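Local coordinates for protein peptidase M28 (Shewanella amazonensis SB2B, PDB 3IIB) that probably acts as a zinc-dependent carboxypeptidase or dipeptidase of family M28, working as a homodimer, at residues P89-T93 with D179-H183; I174-H178 with Y397-H401. All coordinates share one frame; numbering follows the deposited sequence.

Contact 1: P89-T93 with D179-H183; sequences PLVVT and DRMAH
R180 NE and V91 N, one from each segment, both donate to OD2 of D205, at the start of helix 203-213. R180 and D205 thereby form a salt bridge, while the bond from V91 N ties down the break in strand 88-94. Across the contact, V91 CG2 sits 3.6 Å above the guanidinium plane of R180, over its centre. The same methyl lies 3.5 Å from R180 CG; with CG1 anti to the backbone N (chi1 162°), V91 turns CG2 onto the arginine and sends CG1 toward R180 O. A bend at chi2 (88°) carries the arginine along the strand, bringing NH2 3.2 Å from P89 O at the guanidinium edge, an angle too poor for a hydrogen bond. Beyond V91, the methyl of A182 packs 3.5 Å from T93 N and 3.6 Å from T93 CG2, while T93 OG1 is hydrogen-bonded to E263 of its own chain. R180 NH1 donates to the backbone oxygens of E263 and P404, both of the second subunit. The arginine's charge is thus probably balanced by D205, and its planar group, held through NE and NH1 beneath a valine methyl, links strand 88-94 to the dimer interface.

Contact 2: I174-H178 with Y397-H401; sequences IGTDH and YFDYH
The backbone of 174-178 runs against a tight turn at 397-401, and T176 N donates to F398 O (3.0 Å) in a fairly straight bond, 160° at the hydrogen. This is a loop-to-loop contact in the M28 peptidase fold, and the turn, closed by bonds from Y400 N and H401 N to Y397 O, leads directly into the zinc ligand H402. The T176 amide reaches F398 O from well above the carbonyl plane. The T176 side chain, crossing that of D399 at about a right angle, adds a short bond of 2.6 Å from OG1 to D399 OD1. Placing OG1 between the backbone N and the carbonyl carbon (chi1 48°) aims it at the turn, where it meets the carboxylate from above its plane. D399 OD1 also forms a salt bridge with R140, so a single oxygen serves a hydroxyl and a guanidinium. Replacing D399 by an alanine takes away the carboxylate, and T176 OG1 would probably lose its acceptor and R140 this anionic mate. G175 CA passes 3.3 Å from F398 O. The F398 ring turns back into its own side of the contact and stacks with Y147. Two waters complete the join: one donates to T176 OG1 and accepts from F398 N; the other donates to I174 O (2.7 Å) and H401 O and is also hydrogen-bonded to H401 ND1 (2.8 Å).

How the contacts relate
Along the chain the segments alternate: 89-93, 174-178, 179-183, then 397-401. The middle two are consecutive pieces of the loop between strands 168-172 and 198-201, so this one loop reaches strand 88-94 of the large mixed sheet in contact 1 and the turn before H402 in contact 2. The contact centres lie 12 Å apart, on the same side of the chain's centre. H183 joins them directly: its NE2 is probably hydrogen-bonded to D177 OD1 at 2.7 Å, and its side chain is about 4 Å from that of H402. The loop thus lies between the second subunit, which D179 and R180 meet, and the zinc ligand H402, beside H183.

Contact 1: P89-T93 with D179-H183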
loop_
_atom_site.group_PDB
_atom_site.type_symbol
_atom_site.label_atom_id
_atom_site.label_comp_id
_atom_site.label_asym_id
_atom_site.label_seq_id
_atom_site.Cartn_x
_atom_site.Cartn_y
_atom_site.Cartn_z
ATOM N N PRO A 89 -6.705 14.016 7.185
ATOM C CA PRO A 89 -5.299 13.584 7.265
ATOM C C PRO A 89 -4.667 13.390 5.895
ATOM O O PRO A 89 -5.360 13.053 4.918
ATOM C CB PRO A 89 -5.381 12.218 7.967
ATOM C CG PRO A 89 -6.745 12.129 8.544
ATOM C CD PRO A 89 -7.609 12.958 7.656
ATOM N N LEU A 90 -3.377 13.673 5.821
ATOM C CA LEU A 90 -2.546 13.291 4.697
ATOM C C LEU A 90 -1.468 12.290 5.123
ATOM O O LEU A 90 -1.122 12.179 6.316
ATOM C CB LEU A 90 -1.903 14.535 4.115
ATOM C CG LEU A 90 -2.816 15.640 3.605
ATOM C CD1 LEU A 90 -2.017 16.943 3.422
ATOM C CD2 LEU A 90 -3.579 15.263 2.304
ATOM N N VAL A 91 -0.957 11.533 4.155
ATOM C CA VAL A 91 0.144 10.598 4.389
ATOM C C VAL A 91 1.295 11.227 3.583
ATOM O O VAL A 91 1.199 11.439 2.371
ATOM C CB VAL A 91 -0.143 9.150 3.936
ATOM C CG1 VAL A 91 1.161 8.345 3.799
ATOM C CG2 VAL A 91 -1.131 8.432 4.965
ATOM N N VAL A 92 2.323 11.593 4.306
ATOM C CA VAL A 92 3.387 12.440 3.788
ATOM C C VAL A 92 4.712 11.829 4.205
ATOM O O VAL A 92 4.800 11.165 5.234
ATOM C CB VAL A 92 3.242 13.894 4.331
ATOM C CG1 VAL A 92 3.456 13.966 5.839
ATOM C CG2 VAL A 92 4.178 14.850 3.650
ATOM N N THR A 93 5.754 12.139 3.449
ATOM C CA THR A 93 7.113 11.904 3.904
ATOM C C THR A 93 8.038 13.032 3.427
ATOM O O THR A 93 7.850 13.594 2.352
ATOM C CB THR A 93 7.623 10.523 3.420
ATOM O OG1 THR A 93 8.784 10.159 4.181
ATOM C CG2 THR A 93 7.934 10.561 1.936
ATOM N N ASP A 179 -1.534 3.659 -4.048
ATOM C CA ASP A 179 -1.508 3.292 -2.633
ATOM C C ASP A 179 -1.228 4.499 -1.749
ATOM O O ASP A 179 -0.669 5.511 -2.188
ATOM C CB ASP A 179 -0.450 2.248 -2.399
ATOM C CG ASP A 179 -0.754 0.943 -3.059
ATOM O OD1 ASP A 179 -1.935 0.491 -3.002
ATOM O OD2 ASP A 179 0.189 0.371 -3.668
ATOM N N ARG A 180 -1.634 4.369 -0.489
ATOM C CA ARG A 180 -1.460 5.404 0.516
ATOM C C ARG A 180 -0.027 5.315 1.046
ATOM O O ARG A 180 0.212 5.093 2.244
ATOM C CB ARG A 180 -2.505 5.268 1.604
ATOM C CG ARG A 180 -2.661 6.529 2.409
ATOM C CD ARG A 180 -3.684 7.433 1.765
ATOM N NE ARG A 180 -3.806 8.702 2.475
ATOM C CZ ARG A 180 -4.505 8.883 3.589
ATOM N NH1 ARG A 180 -5.170 7.887 4.154
ATOM N NH2 ARG A 180 -4.551 10.098 4.129
HETATM N N MSE A 181 0.921 5.541 0.130
HETATM C CA MSE A 181 2.340 5.423 0.398
HETATM C C MSE A 181 2.971 6.722 -0.143
HETATM O O MSE A 181 2.748 7.089 -1.312
HETATM C CB MSE A 181 2.932 4.231 -0.373
HETATM C CG MSE A 181 2.359 2.892 0.030
HETATM SE SE MSE A 181 3.183 2.196 1.600
HETATM C CE MSE A 181 2.724 3.287 3.065
ATOM N N ALA A 182 3.777 7.371 0.708
ATOM C CA ALA A 182 4.532 8.542 0.312
ATOM C C ALA A 182 5.947 8.105 -0.112
ATOM O O ALA A 182 6.619 7.311 0.591
ATOM C CB ALA A 182 4.531 9.610 1.411
ATOM N N HIS A 183 6.359 8.580 -1.292
ATOM C CA HIS A 183 7.641 8.202 -1.877
ATOM C C HIS A 183 8.666 9.293 -1.540
ATOM O O HIS A 183 8.448 10.480 -1.831
ATOM C CB HIS A 183 7.572 8.088 -3.393
ATOM C CG HIS A 183 6.666 7.036 -3.932
ATOM N ND1 HIS A 183 7.103 6.065 -4.819
ATOM C CD2 HIS A 183 5.337 6.826 -3.767
ATOM C CE1 HIS A 183 6.081 5.325 -5.190
ATOM N NE2 HIS A 183 4.996 5.761 -4.560
#

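Contact 2: I174-H178 with Y397-H401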
loop_
_atom_site.group_PDB
_atom_site.type_symbol
_atom_site.label_atom_id
_atom_site.label_comp_id
_atom_site.label_asym_id
_atom_site.label_seq_id
_atom_site.Cartn_x
_atom_site.Cartn_y
_atom_site.Cartn_z
ATOM N N ILE A 174 6.420 10.623 -6.649
ATOM C CA ILE A 174 6.910 10.222 -7.948
ATOM C C ILE A 174 6.779 8.699 -8.031
ATOM O O ILE A 174 7.745 7.947 -7.867
ATOM C CB ILE A 174 8.359 10.711 -8.239
ATOM C CG1 ILE A 174 8.529 12.191 -7.883
ATOM C CG2 ILE A 174 8.703 10.409 -9.725
ATOM C CD1 ILE A 174 7.559 13.141 -8.626
ATOM N N GLY A 175 5.544 8.262 -8.266
ATOM C CA GLY A 175 5.190 6.842 -8.148
ATOM C C GLY A 175 4.061 6.560 -9.072
ATOM O O GLY A 175 3.296 7.463 -9.415
ATOM N N THR A 176 3.956 5.307 -9.471
ATOM C CA THR A 176 2.908 4.870 -10.357
ATOM C C THR A 176 1.748 4.167 -9.629
ATOM O O THR A 176 0.747 3.791 -10.275
ATOM C CB THR A 176 3.491 3.916 -11.399
ATOM O OG1 THR A 176 4.297 2.924 -10.724
ATOM C CG2 THR A 176 4.343 4.666 -12.390
ATOM N N ASP A 177 1.858 3.984 -8.319
ATOM C CA ASP A 177 0.783 3.357 -7.541
ATOM C C ASP A 177 -0.380 4.302 -7.228
ATOM O O ASP A 177 -0.254 5.515 -7.330
ATOM C CB ASP A 177 1.364 2.946 -6.211
ATOM C CG ASP A 177 1.884 4.125 -5.447
ATOM O OD1 ASP A 177 2.955 4.632 -5.866
ATOM O OD2 ASP A 177 1.193 4.551 -4.478
ATOM N N HIS A 178 -1.511 3.737 -6.784
ATOM C CA HIS A 178 -2.528 4.528 -6.080
ATOM C C HIS A 178 -2.676 3.973 -4.661
ATOM O O HIS A 178 -3.777 3.807 -4.133
ATOM C CB HIS A 178 -3.867 4.590 -6.847
ATOM C CG HIS A 178 -4.473 3.263 -7.153
ATOM N ND1 HIS A 178 -5.640 2.817 -6.561
ATOM C CD2 HIS A 178 -4.119 2.306 -8.043
ATOM C CE1 HIS A 178 -5.942 1.622 -7.029
ATOM N NE2 HIS A 178 -5.042 1.291 -7.939
ATOM N N TYR A 397 7.838 -1.269 -10.898
ATOM C CA TYR A 397 8.910 -0.829 -9.994
ATOM C C TYR A 397 8.541 0.429 -9.220
ATOM O O TYR A 397 8.777 0.511 -8.007
ATOM C CB TYR A 397 10.162 -0.585 -10.826
ATOM C CG TYR A 397 11.392 -0.178 -10.066
ATOM C CD1 TYR A 397 12.138 -1.110 -9.362
ATOM C CD2 TYR A 397 11.832 1.144 -10.102
ATOM C CE1 TYR A 397 13.315 -0.730 -8.710
ATOM C CE2 TYR A 397 12.978 1.535 -9.408
ATOM C CZ TYR A 397 13.718 0.580 -8.743
ATOM O OH TYR A 397 14.865 0.927 -8.082
ATOM N N PHE A 398 7.957 1.398 -9.903
ATOM C CA PHE A 398 7.598 2.660 -9.255
ATOM C C PHE A 398 6.301 2.621 -8.464
ATOM O O PHE A 398 5.879 3.645 -7.896
ATOM C CB PHE A 398 7.676 3.823 -10.265
ATOM C CG PHE A 398 9.093 4.062 -10.777
ATOM C CD1 PHE A 398 10.067 4.578 -9.926
ATOM C CD2 PHE A 398 9.461 3.681 -12.033
ATOM C CE1 PHE A 398 11.351 4.763 -10.342
ATOM C CE2 PHE A 398 10.745 3.868 -12.464
ATOM C CZ PHE A 398 11.712 4.398 -11.599
ATOM N N ASP A 399 5.685 1.450 -8.357
ATOM C CA ASP A 399 4.660 1.231 -7.322
ATOM C C ASP A 399 5.266 1.149 -5.921
ATOM O O ASP A 399 4.586 1.477 -4.953
ATOM C CB ASP A 399 3.848 -0.009 -7.561
ATOM C CG ASP A 399 3.053 0.035 -8.859
ATOM O OD1 ASP A 399 2.894 1.115 -9.462
ATOM O OD2 ASP A 399 2.574 -1.036 -9.264
ATOM N N TYR A 400 6.519 0.714 -5.818
ATOM C CA TYR A 400 7.117 0.438 -4.507
ATOM C C TYR A 400 8.394 1.186 -4.224
ATOM O O TYR A 400 8.717 1.398 -3.049
ATOM C CB TYR A 400 7.356 -1.068 -4.316
ATOM C CG TYR A 400 6.257 -1.931 -4.861
ATOM C CD1 TYR A 400 4.982 -1.899 -4.304
ATOM C CD2 TYR A 400 6.495 -2.803 -5.914
ATOM C CE1 TYR A 400 3.964 -2.702 -4.809
ATOM C CE2 TYR A 400 5.487 -3.585 -6.425
ATOM C CZ TYR A 400 4.231 -3.539 -5.863
ATOM O OH TYR A 400 3.235 -4.343 -6.360
ATOM N N HIS A 401 9.121 1.577 -5.283
ATOM C CA HIS A 401 10.370 2.336 -5.200
ATOM C C HIS A 401 10.233 3.479 -4.226
ATOM O O HIS A 401 9.355 4.257 -4.376
ATOM C CB HIS A 401 10.658 2.845 -6.610
ATOM C CG HIS A 401 11.751 3.851 -6.736
ATOM N ND1 HIS A 401 11.499 5.210 -6.799
ATOM C CD2 HIS A 401 13.082 3.703 -6.946
ATOM C CE1 HIS A 401 12.640 5.845 -6.988
ATOM N NE2 HIS A 401 13.608 4.952 -7.124
HETATM O O HOH W 1 9.480 6.999 -6.056
HETATM O O HOH W 2 6.123 1.509 -12.278
#